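Oxidoreductase, FMN-binding from Shewanella oneidensis binds FMN and, as an Old Yellow Enzyme homologue, probably reduces carbon-carbon double bonds of its substrates with electrons from NADH or NADPH. One contact in two of its structures: PDB 2GQA (chain A, 1.70 Å), residues 184-189 and 239-244, and PDB 4AWU (chain B, 1.69 Å), residues 184-189 and 239-244. Structure 2 is superposed on structure 1 by the backbone atoms of these residues (RMSD 0.85 Å); each is numbered along its deposited sequence.

Structure 1 (2GQA); sequences NGYLIN and TLNGTV. With FMN (flavin mononucleotide), chain C.
Asn241 reaches across to Asn184 at the C-terminal end of the TIM barrel, where the loop after strand 177-181, running into helix 187-192, meets the loop after strand 230-234. The hydrogen bond from Asn241 ND2 to Asn184 O is 2.8 Å and nearly straight (170°), in the amide plane of Asn241. A water joins the backbones, donating to Gly185 O and Asn241 O. In a further polar approach, Asn241 ND2 lies 3.6 Å from Tyr186 OH, a hydroxyl hydrogen-bonded to Tyr68. In the packing, Thr243 OG1 sits 3.3 Å from Gly185 CA, at a residue whose positive phi (70°) favours glycine. Thr239 to Gly242 form a type I turn, closed by the bond from Gly242 N to Thr239 O. Toward the flavin, Asn184 ND2 approaches FMN N1 at 3.6 Å.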
loop_
_atom_site.group_PDB
_atom_site.type_symbol
_atom_site.label_atom_id
_atom_site.label_comp_id
_atom_site.label_asym_id
_atom_site.label_seq_id
_atom_site.Cartn_x
_atom_site.Cartn_y
_atom_site.Cartn_z
ATOM N N ASN A 184 3.111 -3.043 -6.535
ATOM C CA ASN A 184 2.376 -2.500 -7.664
ATOM C C ASN A 184 3.111 -1.574 -8.616
ATOM O O ASN A 184 2.576 -0.559 -9.063
ATOM C CB ASN A 184 1.077 -1.867 -7.155
ATOM C CG ASN A 184 0.211 -2.880 -6.424
ATOM O OD1 ASN A 184 0.421 -4.089 -6.559
ATOM N ND2 ASN A 184 -0.759 -2.403 -5.655
ATOM N N GLY A 185 4.341 -1.966 -8.928
ATOM C CA GLY A 185 5.165 -1.241 -9.878
ATOM C C GLY A 185 5.702 0.120 -9.506
ATOM O O GLY A 185 6.186 0.846 -10.375
ATOM N N TYR A 186 5.648 0.479 -8.234
ATOM C CA TYR A 186 6.148 1.779 -7.846
ATOM C C TYR A 186 7.667 1.804 -7.647
ATOM O O TYR A 186 8.345 0.845 -8.019
ATOM C CB TYR A 186 5.338 2.278 -6.649
ATOM C CG TYR A 186 3.898 2.502 -7.077
ATOM C CD1 TYR A 186 2.852 1.744 -6.539
ATOM C CD2 TYR A 186 3.588 3.434 -8.070
ATOM C CE1 TYR A 186 1.533 1.909 -6.989
ATOM C CE2 TYR A 186 2.277 3.609 -8.519
ATOM C CZ TYR A 186 1.254 2.839 -7.973
ATOM O OH TYR A 186 -0.034 3.002 -8.436
ATOM N N LEU A 187 8.214 2.880 -7.085
ATOM C CA LEU A 187 9.677 3.001 -6.976
ATOM C C LEU A 187 10.505 1.802 -6.521
ATOM O O LEU A 187 11.390 1.352 -7.250
ATOM C CB LEU A 187 10.073 4.209 -6.119
ATOM C CG LEU A 187 11.589 4.477 -6.158
ATOM C CD1 LEU A 187 12.034 4.724 -7.600
ATOM C CD2 LEU A 187 11.933 5.675 -5.271
ATOM N N ILE A 188 10.254 1.286 -5.325
ATOM C CA ILE A 188 11.066 0.169 -4.865
ATOM C C ILE A 188 10.890 -1.058 -5.757
ATOM O O ILE A 188 11.855 -1.782 -6.024
ATOM C CB ILE A 188 10.770 -0.155 -3.384
ATOM C CG1 ILE A 188 11.135 1.069 -2.536
ATOM C CG2 ILE A 188 11.592 -1.360 -2.924
ATOM C CD1 ILE A 188 10.846 0.928 -1.049
ATOM N N ASN A 189 9.670 -1.261 -6.249
ATOM C CA ASN A 189 9.357 -2.390 -7.121
ATOM C C ASN A 189 10.155 -2.231 -8.423
ATOM O O ASN A 189 10.525 -3.214 -9.059
ATOM C CB ASN A 189 7.858 -2.397 -7.423
ATOM C CG ASN A 189 7.354 -3.741 -7.906
ATOM O OD1 ASN A 189 8.120 -4.587 -8.384
ATOM N ND2 ASN A 189 6.053 -3.940 -7.801
ATOM N N THR A 239 1.785 -7.440 -12.873
ATOM C CA THR A 239 2.665 -6.617 -13.704
ATOM C C THR A 239 1.936 -5.437 -14.330
ATOM O O THR A 239 2.472 -4.754 -15.206
ATOM C CB THR A 239 3.257 -7.455 -14.844
ATOM O OG1 THR A 239 2.189 -8.003 -15.627
ATOM C CG2 THR A 239 4.106 -8.588 -14.287
ATOM N N LEU A 240 0.718 -5.183 -13.868
ATOM C CA LEU A 240 -0.110 -4.113 -14.410
ATOM C C LEU A 240 0.562 -2.756 -14.592
ATOM O O LEU A 240 0.375 -2.108 -15.625
ATOM C CB LEU A 240 -1.364 -3.941 -13.548
ATOM C CG LEU A 240 -2.375 -2.932 -14.088
ATOM C CD1 LEU A 240 -2.980 -3.451 -15.392
ATOM C CD2 LEU A 240 -3.463 -2.713 -13.054
ATOM N N ASN A 241 1.329 -2.316 -13.599
ATOM C CA ASN A 241 1.985 -1.019 -13.712
ATOM C C ASN A 241 3.363 -1.018 -14.365
ATOM O O ASN A 241 4.112 -0.047 -14.242
ATOM C CB ASN A 241 2.030 -0.322 -12.348
ATOM C CG ASN A 241 0.662 0.162 -11.912
ATOM O OD1 ASN A 241 -0.181 0.485 -12.749
ATOM N ND2 ASN A 241 0.433 0.223 -10.602
ATOM N N GLY A 242 3.698 -2.103 -15.056
ATOM C CA GLY A 242 4.955 -2.148 -15.783
ATOM C C GLY A 242 6.184 -2.841 -15.239
ATOM O O GLY A 242 7.226 -2.826 -15.895
ATOM N N THR A 243 6.099 -3.441 -14.058
ATOM C CA THR A 243 7.269 -4.117 -13.516
ATOM C C THR A 243 7.118 -5.619 -13.619
ATOM O O THR A 243 6.165 -6.201 -13.095
ATOM C CB THR A 243 7.524 -3.739 -12.041
ATOM O OG1 THR A 243 6.344 -3.988 -11.274
ATOM C CG2 THR A 243 7.924 -2.269 -11.931
ATOM N N VAL A 244 8.076 -6.235 -14.304
ATOM C CA VAL A 244 8.096 -7.673 -14.501
ATOM C C VAL A 244 9.451 -8.220 -14.065
ATOM O O VAL A 244 10.495 -7.647 -14.390
ATOM C CB VAL A 244 7.895 -8.033 -15.988
ATOM C CG1 VAL A 244 7.863 -9.548 -16.160
ATOM C CG2 VAL A 244 6.615 -7.405 -16.508
HETATM N N1 FMN C . -2.910 -0.684 -3.315
HETATM C C2 FMN C . -1.848 -0.052 -2.631
HETATM O O2 FMN C . -0.912 -0.662 -2.208
HETATM N N3 FMN C . -1.961 1.368 -2.416
HETATM C C4 FMN C . -2.915 2.190 -2.938
HETATM O O4 FMN C . -2.966 3.363 -2.635
HETATM C C4A FMN C . -3.915 1.547 -3.828
HETATM N N5 FMN C . -4.915 2.286 -4.442
HETATM C C5A FMN C . -6.074 1.606 -4.787
HETATM C C6 FMN C . -7.273 2.451 -4.991
HETATM C C7 FMN C . -8.571 1.829 -5.207
HETATM C C7M FMN C . -9.819 2.680 -5.412
HETATM C C8 FMN C . -8.687 0.391 -5.165
HETATM C C8M FMN C . -9.945 -0.491 -5.418
HETATM C C9 FMN C . -7.479 -0.386 -5.122
HETATM C C9A FMN C . -6.190 0.128 -4.802
HETATM N N10 FMN C . -4.993 -0.568 -4.362
HETATM C C10 FMN C . -3.862 0.047 -3.884
HETATM C "C1'" FMN C . -4.996 -2.084 -4.449
HETATM C "C2'" FMN C . -5.720 -2.670 -3.241
HETATM O "O2'" FMN C . -5.052 -2.421 -2.000
HETATM C "C3'" FMN C . -5.933 -4.179 -3.337
HETATM O "O3'" FMN C . -4.673 -4.866 -3.273
HETATM C "C4'" FMN C . -6.646 -4.588 -4.611
HETATM O "O4'" FMN C . -7.838 -3.778 -4.857
HETATM C "C5'" FMN C . -6.990 -6.065 -4.641
HETATM O "O5'" FMN C . -7.985 -6.419 -3.619
HETATM P P FMN C . -9.538 -6.525 -3.943
HETATM O O1P FMN C . -10.080 -5.171 -4.221
HETATM O O2P FMN C . -9.669 -7.494 -5.100
HETATM O O3P FMN C . -10.146 -7.107 -2.637
HETATM O O HOH W 1 6.413 0.685 -13.136
#

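Structure 2 (4AWU); sequences NGYLIN and TLNGTV. It carries 1 engineered substitution outside these segments. With 4CH (4-chlorophenol), chain D.
Asn241 reaches across to Asn184: the hydrogen bond from Asn241 ND2 to Asn184 O is 2.9 Å and nearly straight (173°), in the amide plane of Asn241. A water joins the backbones, donating to Gly185 O and Asn241 O. In a further polar approach, Asn241 ND2 lies 3.1 Å from Tyr186 OH, a hydroxyl hydrogen-bonded to Tyr68. In the packing, Thr243 OG1, hydrogen-bonded to Asp193, sits 3.4 Å from Gly185 CA, at a residue whose positive phi (69°) favours glycine. Thr239 to Gly242 form a type II turn, closed by the bond from Gly242 N to Thr239 O. The CD2 branch of Leu240 lies 3.9 Å from Asn184 CG and 3.7 Å from C2 of 4-chlorophenol. The phenol oxygen O7 comes 3.4 Å from Tyr186 CE2, near the ring plane, and is hydrogen-bonded to His181. Asn184 also touches the bound FMN.

Comparison
Both structures keep the hydrogen bond from the amide of Asn241(A) or Asn241(B) to the carbonyl of Asn184(A) or Asn184(B), and the water between the two backbones stands at the same place. The side chains of Tyr186(A) and Thr243(A) and their counterparts hold their positions, and FMN is bound in both. What is added in structure 2 is 4-chlorophenol, which touches Asn184(B), Tyr186(B) and Leu240(B); no ligand or ion is modelled there in structure 1. Tyr186(B) meets the phenol without shifting, whereas the backbone differs at Leu240(B) and the peptide that follows it. That peptide is turned over: psi is -44° at Leu240(A) and 129° at Leu240(B), and phi, negative at Asn241(A), is positive at Asn241(B), giving a type I turn in one and type II in the other. The crystals also differ at Met25(A) and the engineered Leu25(B), so the flip cannot be assigned to the ligand alone. The carbonyl O atoms of Leu240(A) and Leu240(B) stand 4.0 Å apart after superposition, their CA atoms 1.8 Å apart and their CG atoms 2.8 Å apart. CD1 of Leu240(B) lies near the place of CG of Leu240(A), while the places of CB and CD1 of Leu240(A) are left. Leu240(B) packs on the phenol ring, its CD2 lying 3.7 Å from C2 of 4-chlorophenol.

Structure 2 (4AWU)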
loop_
_atom_site.group_PDB
_atom_site.type_symbol
_atom_site.label_atom_id
_atom_site.label_comp_id
_atom_site.label_asym_id
_atom_site.label_seq_id
_atom_site.Cartn_x
_atom_site.Cartn_y
_atom_site.Cartn_z
ATOM N N ASN B 184 2.931 -3.216 -7.249
ATOM C CA ASN B 184 2.279 -2.613 -8.403
ATOM C C ASN B 184 3.154 -1.640 -9.181
ATOM O O ASN B 184 2.696 -0.583 -9.614
ATOM C CB ASN B 184 0.969 -1.946 -7.977
ATOM C CG ASN B 184 -0.036 -2.945 -7.428
ATOM O OD1 ASN B 184 -0.012 -4.125 -7.772
ATOM N ND2 ASN B 184 -0.924 -2.472 -6.572
ATOM N N GLY B 185 4.413 -2.023 -9.363
ATOM C CA GLY B 185 5.301 -1.344 -10.287
ATOM C C GLY B 185 5.712 0.052 -9.875
ATOM O O GLY B 185 6.146 0.842 -10.711
ATOM N N TYR B 186 5.586 0.361 -8.591
ATOM C CA TYR B 186 5.990 1.669 -8.097
ATOM C C TYR B 186 7.462 1.653 -7.667
ATOM O O TYR B 186 8.174 0.692 -7.953
ATOM C CB TYR B 186 5.028 2.130 -7.004
ATOM C CG TYR B 186 3.636 2.341 -7.565
ATOM C CD1 TYR B 186 3.403 3.295 -8.545
ATOM C CD2 TYR B 186 2.566 1.574 -7.139
ATOM C CE1 TYR B 186 2.142 3.492 -9.071
ATOM C CE2 TYR B 186 1.305 1.761 -7.659
ATOM C CZ TYR B 186 1.095 2.718 -8.625
ATOM O OH TYR B 186 -0.166 2.905 -9.139
ATOM N N LEU B 187 7.932 2.717 -7.020
ATOM C CA LEU B 187 9.378 2.946 -6.931
ATOM C C LEU B 187 10.174 1.714 -6.491
ATOM O O LEU B 187 11.102 1.286 -7.177
ATOM C CB LEU B 187 9.706 4.121 -6.011
ATOM C CG LEU B 187 11.215 4.367 -5.903
ATOM C CD1 LEU B 187 11.805 4.615 -7.286
ATOM C CD2 LEU B 187 11.537 5.521 -4.966
ATOM N N ILE B 188 9.822 1.145 -5.346
ATOM C CA ILE B 188 10.598 0.035 -4.808
ATOM C C ILE B 188 10.491 -1.176 -5.728
ATOM O O ILE B 188 11.462 -1.912 -5.915
ATOM C CB ILE B 188 10.161 -0.313 -3.380
ATOM C CG1 ILE B 188 10.349 0.914 -2.483
ATOM C CG2 ILE B 188 10.959 -1.493 -2.845
ATOM C CD1 ILE B 188 10.043 0.679 -1.036
ATOM N N ASN B 189 9.313 -1.355 -6.320
ATOM C CA ASN B 189 9.065 -2.434 -7.273
ATOM C C ASN B 189 9.956 -2.287 -8.505
ATOM O O ASN B 189 10.296 -3.269 -9.161
ATOM C CB ASN B 189 7.593 -2.408 -7.697
ATOM C CG ASN B 189 7.053 -3.779 -8.087
ATOM O OD1 ASN B 189 5.841 -3.998 -8.053
ATOM N ND2 ASN B 189 7.938 -4.700 -8.458
ATOM N N THR B 239 1.486 -7.495 -12.715
ATOM C CA THR B 239 2.429 -6.597 -13.366
ATOM C C THR B 239 1.781 -5.250 -13.628
ATOM O O THR B 239 1.960 -4.662 -14.693
ATOM C CB THR B 239 2.914 -7.179 -14.699
ATOM O OG1 THR B 239 1.781 -7.528 -15.502
ATOM C CG2 THR B 239 3.771 -8.415 -14.462
ATOM N N LEU B 240 1.022 -4.764 -12.655
ATOM C CA LEU B 240 0.377 -3.469 -12.789
ATOM C C LEU B 240 1.448 -2.390 -12.937
ATOM O O LEU B 240 2.391 -2.329 -12.152
ATOM C CB LEU B 240 -0.520 -3.186 -11.580
ATOM C CG LEU B 240 -1.352 -1.904 -11.652
ATOM C CD1 LEU B 240 -2.183 -1.873 -12.923
ATOM C CD2 LEU B 240 -2.243 -1.778 -10.426
ATOM N N ASN B 241 1.295 -1.563 -13.967
ATOM C CA ASN B 241 2.240 -0.491 -14.274
ATOM C C ASN B 241 3.568 -0.985 -14.846
ATOM O O ASN B 241 4.523 -0.222 -14.971
ATOM C CB ASN B 241 2.456 0.396 -13.054
ATOM C CG ASN B 241 1.170 1.047 -12.594
ATOM O OD1 ASN B 241 0.424 1.603 -13.402
ATOM N ND2 ASN B 241 0.883 0.948 -11.304
ATOM N N GLY B 242 3.623 -2.268 -15.186
ATOM C CA GLY B 242 4.639 -2.762 -16.098
ATOM C C GLY B 242 6.039 -3.016 -15.571
ATOM O O GLY B 242 7.013 -2.799 -16.293
ATOM N N THR B 243 6.165 -3.476 -14.332
ATOM C CA THR B 243 7.445 -4.017 -13.887
ATOM C C THR B 243 7.372 -5.535 -13.916
ATOM O O THR B 243 6.434 -6.140 -13.391
ATOM C CB THR B 243 7.863 -3.543 -12.481
ATOM O OG1 THR B 243 6.939 -4.033 -11.504
ATOM C CG2 THR B 243 7.925 -2.024 -12.423
ATOM N N VAL B 244 8.371 -6.141 -14.545
ATOM C CA VAL B 244 8.414 -7.583 -14.702
ATOM C C VAL B 244 9.711 -8.119 -14.127
ATOM O O VAL B 244 10.776 -7.525 -14.308
ATOM C CB VAL B 244 8.323 -7.978 -16.183
ATOM C CG1 VAL B 244 8.383 -9.493 -16.333
ATOM C CG2 VAL B 244 7.047 -7.425 -16.801
HETATM CL CL9 4CH D . -5.743 2.910 -8.373
HETATM C C4 4CH D . -4.405 2.041 -7.723
HETATM C C5 4CH D . -3.413 2.743 -7.069
HETATM C C6 4CH D . -2.335 2.067 -6.530
HETATM C C1 4CH D . -2.250 0.692 -6.655
HETATM O O7 4CH D . -1.175 0.044 -6.105
HETATM C C2 4CH D . -3.245 -0.020 -7.311
HETATM C C3 4CH D . -4.326 0.660 -7.852
HETATM O O HOH W 2 6.396 0.762 -13.436
#